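Local coordinates for protein ADP-dependent L-serine kinase SerK (Thermococcus kodakarensis KOD1, PDB 5X0J) that catalyses the ADP-dependent phosphorylation of free L-serine to O-phospho-L-serine, with release of AMP, as the first step from serine towards cysteine, at residues E38-S43 and H71-G76; P53-K58 and V88-F93; N111-R116 and K163-M168. The protein carries 1 engineered substitution. All coordinates share one frame; numbering follows the deposited sequence.

Contact 1 of 3, residues E38-S43 and H71-G76; sequences EAFIES and HHRWAG. With AMP (adenosine monophosphate), chain B; SEP (phosphoserine), chain C.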
loop_
_atom_site.group_PDB
_atom_site.type_symbol
_atom_site.label_atom_id
_atom_site.label_comp_id
_atom_site.label_asym_id
_atom_site.label_seq_id
_atom_site.Cartn_x
_atom_site.Cartn_y
_atom_site.Cartn_z
ATOM N N GLU A 38 0.470 10.504 -7.905
ATOM C CA GLU A 38 -0.092 11.566 -8.740
ATOM C C GLU A 38 -1.356 12.142 -8.123
ATOM O O GLU A 38 -1.507 13.364 -8.034
ATOM C CB GLU A 38 -0.411 11.043 -10.132
ATOM C CG GLU A 38 0.824 10.742 -10.963
ATOM C CD GLU A 38 0.509 10.026 -12.266
ATOM O OE1 GLU A 38 -0.595 9.443 -12.410
ATOM O OE2 GLU A 38 1.398 10.028 -13.149
ATOM N N ALA A 39 -2.257 11.269 -7.679
ATOM C CA ALA A 39 -3.529 11.722 -7.098
ATOM C C ALA A 39 -3.306 12.551 -5.848
ATOM O O ALA A 39 -3.959 13.579 -5.659
ATOM C CB ALA A 39 -4.438 10.545 -6.801
ATOM N N PHE A 40 -2.374 12.136 -4.996
ATOM C CA PHE A 40 -2.047 12.941 -3.836
ATOM C C PHE A 40 -1.518 14.324 -4.241
ATOM O O PHE A 40 -1.949 15.336 -3.702
ATOM C CB PHE A 40 -1.050 12.272 -2.891
ATOM C CG PHE A 40 -0.513 13.232 -1.893
ATOM C CD1 PHE A 40 -1.342 13.726 -0.890
ATOM C CD2 PHE A 40 0.762 13.758 -2.028
ATOM C CE1 PHE A 40 -0.877 14.691 -0.007
ATOM C CE2 PHE A 40 1.231 14.711 -1.139
ATOM C CZ PHE A 40 0.412 15.177 -0.126
ATOM N N ILE A 41 -0.569 14.360 -5.172
ATOM C CA ILE A 41 0.044 15.629 -5.570
ATOM C C ILE A 41 -0.994 16.590 -6.146
ATOM O O ILE A 41 -1.036 17.756 -5.763
ATOM C CB ILE A 41 1.209 15.407 -6.547
ATOM C CG1 ILE A 41 2.379 14.763 -5.794
ATOM C CG2 ILE A 41 1.680 16.733 -7.147
ATOM C CD1 ILE A 41 3.521 14.288 -6.660
ATOM N N GLU A 42 -1.853 16.097 -7.029
ATOM C CA GLU A 42 -2.906 16.942 -7.606
ATOM C C GLU A 42 -3.931 17.387 -6.566
ATOM O O GLU A 42 -4.370 18.543 -6.584
ATOM C CB GLU A 42 -3.624 16.231 -8.757
ATOM C CG GLU A 42 -2.755 15.991 -9.981
ATOM C CD GLU A 42 -1.996 17.234 -10.394
ATOM O OE1 GLU A 42 -2.641 18.169 -10.910
ATOM O OE2 GLU A 42 -0.764 17.318 -10.151
ATOM N N SER A 43 -4.312 16.491 -5.654
ATOM C CA SER A 43 -5.237 16.846 -4.581
ATOM C C SER A 43 -4.687 17.934 -3.671
ATOM O O SER A 43 -5.358 18.920 -3.413
ATOM C CB SER A 43 -5.588 15.629 -3.730
ATOM O OG SER A 43 -6.380 16.015 -2.615
ATOM N N HIS A 71 3.470 6.785 2.566
ATOM C CA HIS A 71 4.576 6.784 1.603
ATOM C C HIS A 71 4.399 7.771 0.464
ATOM O O HIS A 71 5.366 8.411 0.042
ATOM C CB HIS A 71 4.787 5.384 1.055
ATOM C CG HIS A 71 5.365 4.465 2.068
ATOM N ND1 HIS A 71 4.606 3.891 3.058
ATOM C CD2 HIS A 71 6.646 4.115 2.322
ATOM C CE1 HIS A 71 5.382 3.174 3.845
ATOM N NE2 HIS A 71 6.626 3.312 3.429
ATOM N N HIS A 72 3.166 7.906 -0.005
ATOM C CA HIS A 72 2.879 8.761 -1.157
ATOM C C HIS A 72 2.805 10.219 -0.756
ATOM O O HIS A 72 3.338 11.087 -1.460
ATOM C CB HIS A 72 1.623 8.259 -1.868
ATOM C CG HIS A 72 1.772 6.858 -2.376
ATOM N ND1 HIS A 72 1.636 5.752 -1.568
ATOM C CD2 HIS A 72 2.135 6.391 -3.590
ATOM C CE1 HIS A 72 1.855 4.662 -2.274
ATOM N NE2 HIS A 72 2.152 5.027 -3.504
ATOM N N ARG A 73 2.191 10.488 0.390
ATOM C CA ARG A 73 2.248 11.839 0.949
ATOM C C ARG A 73 3.712 12.277 1.137
ATOM O O ARG A 73 4.101 13.398 0.757
ATOM C CB ARG A 73 1.498 11.934 2.269
ATOM C CG ARG A 73 -0.004 12.114 2.111
ATOM C CD ARG A 73 -0.756 11.799 3.384
ATOM N NE ARG A 73 -0.808 10.355 3.637
ATOM C CZ ARG A 73 -1.226 9.792 4.768
ATOM N NH1 ARG A 73 -1.648 10.539 5.794
ATOM N NH2 ARG A 73 -1.249 8.469 4.875
ATOM N N TRP A 74 4.523 11.393 1.713
ATOM C CA TRP A 74 5.940 11.717 1.973
ATOM C C TRP A 74 6.694 11.985 0.670
ATOM O O TRP A 74 7.346 13.024 0.521
ATOM C CB TRP A 74 6.584 10.583 2.779
ATOM C CG TRP A 74 8.080 10.621 2.892
ATOM C CD1 TRP A 74 8.828 11.395 3.744
ATOM C CD2 TRP A 74 9.008 9.821 2.152
ATOM N NE1 TRP A 74 10.161 11.121 3.576
ATOM C CE2 TRP A 74 10.303 10.156 2.612
ATOM C CE3 TRP A 74 8.870 8.833 1.158
ATOM C CZ2 TRP A 74 11.465 9.560 2.079
ATOM C CZ3 TRP A 74 10.013 8.230 0.643
ATOM C CH2 TRP A 74 11.298 8.604 1.103
ATOM N N ALA A 75 6.574 11.079 -0.291
ATOM C CA ALA A 75 7.254 11.246 -1.577
ATOM C C ALA A 75 6.730 12.460 -2.343
ATOM O O ALA A 75 7.504 13.204 -2.950
ATOM C CB ALA A 75 7.101 9.998 -2.430
ATOM N N GLY A 76 5.411 12.657 -2.328
ATOM C CA GLY A 76 4.807 13.787 -3.021
ATOM C C GLY A 76 5.186 15.134 -2.432
ATOM O O GLY A 76 5.539 16.065 -3.164
HETATM P P AMP B . -0.151 7.419 1.391
HETATM O O1P AMP B . 0.315 8.849 1.608
HETATM O O2P AMP B . 0.955 6.511 0.891
HETATM O O3P AMP B . -0.903 6.892 2.584
HETATM O "O5'" AMP B . -1.195 7.459 0.169
HETATM C "C5'" AMP B . -1.849 8.655 -0.248
HETATM C "C4'" AMP B . -2.750 9.171 0.860
HETATM O "O4'" AMP B . -2.997 10.547 0.653
HETATM C "C3'" AMP B . -4.170 8.567 0.943
HETATM O "O3'" AMP B . -4.407 8.137 2.281
HETATM C "C2'" AMP B . -5.157 9.682 0.599
HETATM O "O2'" AMP B . -6.393 9.593 1.304
HETATM C "C1'" AMP B . -4.311 10.845 1.033
HETATM N N9 AMP B . -4.668 12.179 0.509
HETATM C C8 AMP B . -5.280 12.498 -0.647
HETATM N N7 AMP B . -5.400 13.842 -0.778
HETATM C C5 AMP B . -4.845 14.383 0.314
HETATM C C6 AMP B . -4.639 15.749 0.823
HETATM N N6 AMP B . -5.060 16.809 0.099
HETATM N N1 AMP B . -4.017 15.878 2.019
HETATM C C2 AMP B . -3.587 14.823 2.750
HETATM N N3 AMP B . -3.754 13.554 2.347
HETATM C C4 AMP B . -4.362 13.290 1.165
HETATM N N SEP C . 1.611 1.420 4.936
HETATM C CA SEP C . 0.245 1.833 4.493
HETATM C CB SEP C . 0.035 1.394 3.043
HETATM O OG SEP C . 1.046 1.984 2.228
HETATM C C SEP C . -0.799 1.284 5.429
HETATM O O SEP C . -1.991 1.223 5.066
HETATM O OXT SEP C . -0.489 0.888 6.568
HETATM P P SEP C . 1.054 3.579 1.929
HETATM O O1P SEP C . -0.403 4.009 2.008
HETATM O O2P SEP C . 1.635 3.628 0.552
HETATM O O3P SEP C . 1.946 4.174 2.988
#
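Phe40, on helix 34-47, lays one face of its ring over the aliphatic start of Arg73 on helix 71-80, where the axes of the two short segments pass at 60°. With its CG anti to the backbone N (chi1 167°), the ring reaches across the gap, and Arg73 CG sits 3.8 Å from the ring centroid in a CH-pi contact. This is the dense part of the contact: Phe40 CE2 is also 4.1 Å from Gly76 CA, and the absence of a side chain at Gly76 lets the ring edge come up to the backbone. The adenine lies at another part of that edge, with AMP C4 3.7 Å from Phe40 CD1.

Towards the surface the packing thins. The partly exposed Ile41 merely rests its CG1 and CD1 on Gly76 CA, while Ser43, one turn on from Phe40, faces the nucleotide and gives its OG to AMP N7.

The buried end belongs to the phosphates. Arg73 uses both backbone N and NE on AMP O1P, and NH2 on AMP O3P; the bend at chi3 (-74°) turns the guanidinium back to the phosphate. His72 likewise grips AMP O2P with its N and, at 2.7 Å, with its ND1, which also lies 3.0 Å from SEP O2P. His71 repeats the pattern with its N and ND1 on SEP O3P, ND1 at 2.7 Å. Backbone N atoms of His29 and Val33 bond NE2 of His71 and His72 respectively, fixing how the imidazoles are turned. Phosphates gathered at the start of a helix, on a Gly-His-His-Arg sequence beginning at Gly70, are consistent with the G-x-x-R phosphate-binding motif of the ParB/sulfiredoxin fold.

Contact 2 of 3, residues P53-K58 and V88-F93; sequences PMLLAK and VILDYF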
loop_
_atom_site.group_PDB
_atom_site.type_symbol
_atom_site.label_atom_id
_atom_site.label_comp_id
_atom_site.label_asym_id
_atom_site.label_seq_id
_atom_site.Cartn_x
_atom_site.Cartn_y
_atom_site.Cartn_z
ATOM N N PRO A 53 -3.175 13.221 8.630
ATOM C CA PRO A 53 -1.804 13.142 9.144
ATOM C C PRO A 53 -1.136 11.827 8.817
ATOM O O PRO A 53 -1.798 10.796 8.738
ATOM C CB PRO A 53 -1.982 13.251 10.665
ATOM C CG PRO A 53 -3.338 12.728 10.898
ATOM C CD PRO A 53 -4.164 13.185 9.722
ATOM N N MET A 54 0.173 11.887 8.651
ATOM C CA MET A 54 0.944 10.663 8.465
ATOM C C MET A 54 0.986 9.880 9.765
ATOM O O MET A 54 0.824 10.430 10.848
ATOM C CB MET A 54 2.360 10.962 8.009
ATOM C CG MET A 54 2.445 11.483 6.581
ATOM S SD MET A 54 4.156 11.795 6.103
ATOM C CE MET A 54 4.830 10.124 6.193
ATOM N N LEU A 55 1.179 8.570 9.645
ATOM C CA LEU A 55 1.374 7.713 10.811
ATOM C C LEU A 55 2.848 7.318 10.835
ATOM O O LEU A 55 3.383 6.830 9.833
ATOM C CB LEU A 55 0.471 6.482 10.746
ATOM C CG LEU A 55 -1.046 6.697 10.691
ATOM C CD1 LEU A 55 -1.776 5.356 10.659
ATOM C CD2 LEU A 55 -1.527 7.558 11.850
ATOM N N LEU A 56 3.495 7.543 11.982
ATOM C CA LEU A 56 4.933 7.296 12.152
ATOM C C LEU A 56 5.176 6.444 13.388
ATOM O O LEU A 56 4.314 6.347 14.256
ATOM C CB LEU A 56 5.684 8.606 12.348
ATOM C CG LEU A 56 5.557 9.679 11.272
ATOM C CD1 LEU A 56 6.382 10.871 11.712
ATOM C CD2 LEU A 56 6.034 9.169 9.922
ATOM N N ALA A 57 6.380 5.895 13.499
ATOM C CA ALA A 57 6.817 5.260 14.728
ATOM C C ALA A 57 8.329 5.373 14.803
ATOM O O ALA A 57 9.001 5.244 13.787
ATOM C CB ALA A 57 6.402 3.805 14.764
ATOM N N LYS A 58 8.852 5.603 16.005
ATOM C CA LYS A 58 10.304 5.691 16.228
ATOM C C LYS A 58 11.004 4.388 15.825
ATOM O O LYS A 58 10.562 3.300 16.196
ATOM C CB LYS A 58 10.560 6.009 17.704
ATOM C CG LYS A 58 12.006 6.017 18.171
ATOM C CD LYS A 58 12.778 7.189 17.614
ATOM C CE LYS A 58 14.125 7.328 18.319
ATOM N NZ LYS A 58 14.934 6.068 18.346
ATOM N N VAL A 88 1.308 11.695 13.293
ATOM C CA VAL A 88 0.977 11.080 14.569
ATOM C C VAL A 88 2.073 10.055 14.849
ATOM O O VAL A 88 2.317 9.164 14.031
ATOM C CB VAL A 88 -0.411 10.413 14.527
ATOM C CG1 VAL A 88 -0.728 9.740 15.854
ATOM C CG2 VAL A 88 -1.462 11.452 14.211
ATOM N N ILE A 89 2.731 10.188 16.000
ATOM C CA ILE A 89 3.780 9.251 16.409
ATOM C C ILE A 89 3.154 8.137 17.245
ATOM O O ILE A 89 2.679 8.382 18.351
ATOM C CB ILE A 89 4.904 9.949 17.204
ATOM C CG1 ILE A 89 5.541 11.064 16.359
ATOM C CG2 ILE A 89 5.958 8.932 17.654
ATOM C CD1 ILE A 89 6.451 11.989 17.130
ATOM N N LEU A 90 3.200 6.917 16.722
ATOM C CA LEU A 90 2.594 5.744 17.349
ATOM C C LEU A 90 3.629 4.916 18.082
ATOM O O LEU A 90 4.829 5.078 17.865
ATOM C CB LEU A 90 1.984 4.854 16.277
ATOM C CG LEU A 90 0.928 5.498 15.391
ATOM C CD1 LEU A 90 0.581 4.549 14.251
ATOM C CD2 LEU A 90 -0.313 5.870 16.202
ATOM N N ASP A 91 3.151 4.009 18.925
ATOM C CA ASP A 91 3.987 3.024 19.602
ATOM C C ASP A 91 3.910 1.749 18.760
ATOM O O ASP A 91 2.939 1.003 18.856
ATOM C CB ASP A 91 3.456 2.792 21.017
ATOM C CG ASP A 91 4.220 1.727 21.777
ATOM O OD1 ASP A 91 5.233 1.212 21.250
ATOM O OD2 ASP A 91 3.797 1.392 22.898
ATOM N N TYR A 92 4.922 1.499 17.936
ATOM C CA TYR A 92 4.825 0.442 16.916
ATOM C C TYR A 92 4.551 -0.952 17.483
ATOM O O TYR A 92 3.748 -1.702 16.917
ATOM C CB TYR A 92 6.063 0.396 16.007
ATOM C CG TYR A 92 5.783 -0.335 14.712
ATOM C CD1 TYR A 92 4.800 0.126 13.842
ATOM C CD2 TYR A 92 6.473 -1.489 14.363
ATOM C CE1 TYR A 92 4.515 -0.533 12.662
ATOM C CE2 TYR A 92 6.202 -2.156 13.180
ATOM C CZ TYR A 92 5.223 -1.678 12.325
ATOM O OH TYR A 92 4.937 -2.344 11.150
ATOM N N PHE A 93 5.178 -1.295 18.603
ATOM C CA PHE A 93 5.000 -2.637 19.173
ATOM C C PHE A 93 3.894 -2.725 20.230
ATOM O O PHE A 93 3.778 -3.734 20.929
ATOM C CB PHE A 93 6.347 -3.203 19.636
ATOM C CG PHE A 93 7.307 -3.415 18.497
ATOM C CD1 PHE A 93 7.087 -4.429 17.565
ATOM C CD2 PHE A 93 8.390 -2.556 18.313
ATOM C CE1 PHE A 93 7.952 -4.607 16.491
ATOM C CE2 PHE A 93 9.259 -2.732 17.246
ATOM C CZ PHE A 93 9.040 -3.755 16.340
#
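Leu56 joins Val88 and Leu90 through its backbone, the middle of a parallel pairing between strands 54-58 and 84-90. Leu56 N donates to Val88 O at 2.9 Å and Leu56 O accepts from Leu90 N at 2.8 Å. A third bond, Val88 N to Met54 O at 2.8 Å, extends the pairing towards Pro53.

Side chains then fill the sheet face that bears Leu55, Ala57, Val88 and Leu90. Leu55 and Val88 lie side by side, pointing the same way, Leu55 CD2 4.1 Å from Val88 CB. Leu90 CD1 packs against Leu55 CB, and Val88 CG2 rests on the ring of Pro53. Past the paired residues the chain turns, and Ala57 CB meets Tyr92 CB at 3.6 Å and touches the near part of its ring obliquely; Tyr92 CG, anti to the backbone N (chi1 -161°), carries the ring onward.

Further out, Leu55 and Ala57 bond through their backbones to Val68, Asp69 and Leu66, so strand 54-58 is held on its other edge as well. The Tyr92 ring packs on helix 205-213, and its OH is hydrogen-bonded to NE2 of His225, a phosphoserine-binding residue. Main-chain bonds thus set the alignment while apolar side chains fill the face, and the tyrosine hydroxyl carries a polar link from the sheet's end to the substrate pocket.

Contact 3 of 3, residues N111-R116 and K163-M168; sequences NEVVER and KVLDEM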
loop_
_atom_site.group_PDB
_atom_site.type_symbol
_atom_site.label_atom_id
_atom_site.label_comp_id
_atom_site.label_asym_id
_atom_site.label_seq_id
_atom_site.Cartn_x
_atom_site.Cartn_y
_atom_site.Cartn_z
ATOM N N ASN A 111 -5.392 -12.129 -19.894
ATOM C CA ASN A 111 -4.331 -12.606 -20.785
ATOM C C ASN A 111 -3.243 -11.559 -21.030
ATOM O O ASN A 111 -2.058 -11.886 -21.041
ATOM C CB ASN A 111 -4.913 -13.114 -22.114
ATOM C CG ASN A 111 -5.783 -14.359 -21.944
ATOM O OD1 ASN A 111 -5.710 -15.073 -20.939
ATOM N ND2 ASN A 111 -6.610 -14.632 -22.949
ATOM N N GLU A 112 -3.642 -10.301 -21.182
ATOM C CA GLU A 112 -2.690 -9.200 -21.327
ATOM C C GLU A 112 -1.805 -9.032 -20.081
ATOM O O GLU A 112 -0.593 -8.840 -20.197
ATOM C CB GLU A 112 -3.433 -7.894 -21.606
ATOM C CG GLU A 112 -2.552 -6.767 -22.107
ATOM C CD GLU A 112 -3.351 -5.560 -22.574
ATOM O OE1 GLU A 112 -4.483 -5.330 -22.070
ATOM O OE2 GLU A 112 -2.847 -4.844 -23.453
ATOM N N VAL A 113 -2.423 -9.093 -18.902
ATOM C CA VAL A 113 -1.686 -9.009 -17.634
ATOM C C VAL A 113 -0.718 -10.198 -17.516
ATOM O O VAL A 113 0.467 -10.006 -17.243
ATOM C CB VAL A 113 -2.640 -8.907 -16.410
ATOM C CG1 VAL A 113 -1.873 -8.975 -15.092
ATOM C CG2 VAL A 113 -3.440 -7.606 -16.460
ATOM N N VAL A 114 -1.206 -11.411 -17.770
ATOM C CA VAL A 114 -0.354 -12.611 -17.688
ATOM C C VAL A 114 0.851 -12.527 -18.641
ATOM O O VAL A 114 1.983 -12.843 -18.249
ATOM C CB VAL A 114 -1.174 -13.902 -17.912
ATOM C CG1 VAL A 114 -0.263 -15.125 -18.047
ATOM C CG2 VAL A 114 -2.160 -14.102 -16.771
ATOM N N GLU A 115 0.615 -12.105 -19.882
ATOM C CA GLU A 115 1.666 -11.893 -20.895
ATOM C C GLU A 115 2.748 -10.948 -20.379
ATOM O O GLU A 115 3.952 -11.190 -20.520
ATOM C CB GLU A 115 1.037 -11.313 -22.181
ATOM C CG GLU A 115 2.002 -10.948 -23.304
ATOM C CD GLU A 115 1.284 -10.544 -24.584
ATOM O OE1 GLU A 115 0.319 -9.751 -24.509
ATOM O OE2 GLU A 115 1.697 -11.010 -25.666
ATOM N N ARG A 116 2.299 -9.832 -19.798
ATOM C CA ARG A 116 3.238 -8.837 -19.251
ATOM C C ARG A 116 3.998 -9.368 -18.036
ATOM O O ARG A 116 5.190 -9.098 -17.890
ATOM C CB ARG A 116 2.535 -7.512 -18.910
ATOM C CG ARG A 116 2.218 -6.645 -20.121
ATOM C CD ARG A 116 3.455 -5.941 -20.664
ATOM N NE ARG A 116 3.885 -4.808 -19.844
ATOM C CZ ARG A 116 3.345 -3.588 -19.870
ATOM N NH1 ARG A 116 2.332 -3.309 -20.675
ATOM N NH2 ARG A 116 3.825 -2.637 -19.073
ATOM N N LYS A 163 5.332 -3.912 -10.228
ATOM C CA LYS A 163 5.866 -3.055 -11.290
ATOM C C LYS A 163 5.053 -3.187 -12.587
ATOM O O LYS A 163 4.708 -2.197 -13.218
ATOM C CB LYS A 163 7.337 -3.396 -11.530
ATOM C CG LYS A 163 8.034 -2.608 -12.629
ATOM C CD LYS A 163 9.498 -3.020 -12.692
ATOM C CE LYS A 163 10.223 -2.394 -13.880
ATOM N NZ LYS A 163 9.809 -2.990 -15.179
ATOM N N VAL A 164 4.742 -4.418 -12.968
ATOM C CA VAL A 164 3.914 -4.645 -14.139
ATOM C C VAL A 164 2.544 -3.979 -13.980
ATOM O O VAL A 164 2.074 -3.312 -14.899
ATOM C CB VAL A 164 3.756 -6.153 -14.422
ATOM C CG1 VAL A 164 2.630 -6.430 -15.425
ATOM C CG2 VAL A 164 5.069 -6.721 -14.933
ATOM N N LEU A 165 1.918 -4.145 -12.818
ATOM C CA LEU A 165 0.604 -3.546 -12.588
ATOM C C LEU A 165 0.679 -2.026 -12.608
ATOM O O LEU A 165 -0.199 -1.373 -13.171
ATOM C CB LEU A 165 0.011 -4.020 -11.261
ATOM C CG LEU A 165 -0.274 -5.518 -11.138
ATOM C CD1 LEU A 165 -0.759 -5.825 -9.730
ATOM C CD2 LEU A 165 -1.270 -5.990 -12.184
ATOM N N ASP A 166 1.739 -1.469 -12.015
ATOM C CA ASP A 166 1.974 -0.017 -12.044
ATOM C C ASP A 166 2.066 0.493 -13.477
ATOM O O ASP A 166 1.392 1.449 -13.856
ATOM C CB ASP A 166 3.258 0.301 -11.282
ATOM C CG ASP A 166 3.437 1.772 -10.989
ATOM O OD1 ASP A 166 2.469 2.436 -10.556
ATOM O OD2 ASP A 166 4.582 2.246 -11.137
ATOM N N GLU A 167 2.883 -0.173 -14.282
ATOM C CA GLU A 167 3.048 0.223 -15.673
ATOM C C GLU A 167 1.756 0.115 -16.477
ATOM O O GLU A 167 1.422 1.021 -17.239
ATOM C CB GLU A 167 4.126 -0.620 -16.335
ATOM C CG GLU A 167 5.515 -0.345 -15.788
ATOM C CD GLU A 167 6.545 -1.363 -16.244
ATOM O OE1 GLU A 167 6.213 -2.272 -17.033
ATOM O OE2 GLU A 167 7.705 -1.249 -15.799
ATOM N N MET A 168 1.040 -0.991 -16.310
ATOM C CA MET A 168 -0.214 -1.185 -17.037
ATOM C C MET A 168 -1.271 -0.176 -16.616
ATOM O O MET A 168 -2.069 0.258 -17.444
ATOM C CB MET A 168 -0.720 -2.616 -16.886
ATOM C CG MET A 168 0.199 -3.633 -17.548
ATOM S SD MET A 168 -0.411 -5.323 -17.519
ATOM C CE MET A 168 -1.582 -5.264 -18.886
#
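Arg116 and Met168 are at the heart of a helix-helix contact in the C-terminal domain, mixed in character: apolar next to the sheet and salt-bridged towards solvent. The segments 111-116 and 163-168, on helices 110-119 and 155-170, run at 128° to each other, their axes 10.3 Å apart. Met168 pushes its thioether between the residues of the facing helix: SD lies against Arg116 CB at 3.9 Å, and CE, swung round by the bend at chi3 (80°), reaches Glu112 CG at 3.7 Å and Val113 CG2. The Arg116 chain slides past it in the opposite direction, bent at chi2 and chi3, and brings one guanidinium face over Met168 CG. Nearer the backbone, Arg116 CB packs on Val164 CG1 at 3.7 Å.

At the rim of the guanidinium, NH2 meets Glu167 OE1 at 3.2 Å, nearly in the guanidinium plane and on the anti lone pair of that oxygen. Glu167 OE2 is taken on its syn side by Lys163 NZ, 2.8 Å away, so the carboxylate bridges two positive groups. NH1 of Arg116 has a second acid in Glu171, and Lys163 a second one in Glu120, which would probably balance the charges across this network.

On the inner side Val113 CG1 approaches Leu165 CD2 at 4.2 Å. These two residues rest on Phe106 and Pro104 of strand 98-107, and Ile174, leading into strand 175-179, packs on both Val113 and Met168.

Overall arrangement
Contacts 1 and 2 belong to the ParB-like N-terminal domain, contact 3 to the SerK C-terminal domain. The first two interlock along the chain, their segments alternating: helix 34-47, strand 54-58, helix 71-80, strand 84-90. Their centres lie about 19 Å apart, yet they touch through a weak hydrogen bond from Arg73 NH1 to Pro53 O, which joins helix 71-80 to the start of strand 54-58. Contact 3 comes later in sequence, its centre about 23 Å from that of contact 1 and 34 Å from that of contact 2, and lies across the chain's centre from contact 2. Asp166, however, bonds Gln34 N on helix 34-47, tying the two domains together, while phosphoserine is held by residues of both parts, such as His71 and Trp102.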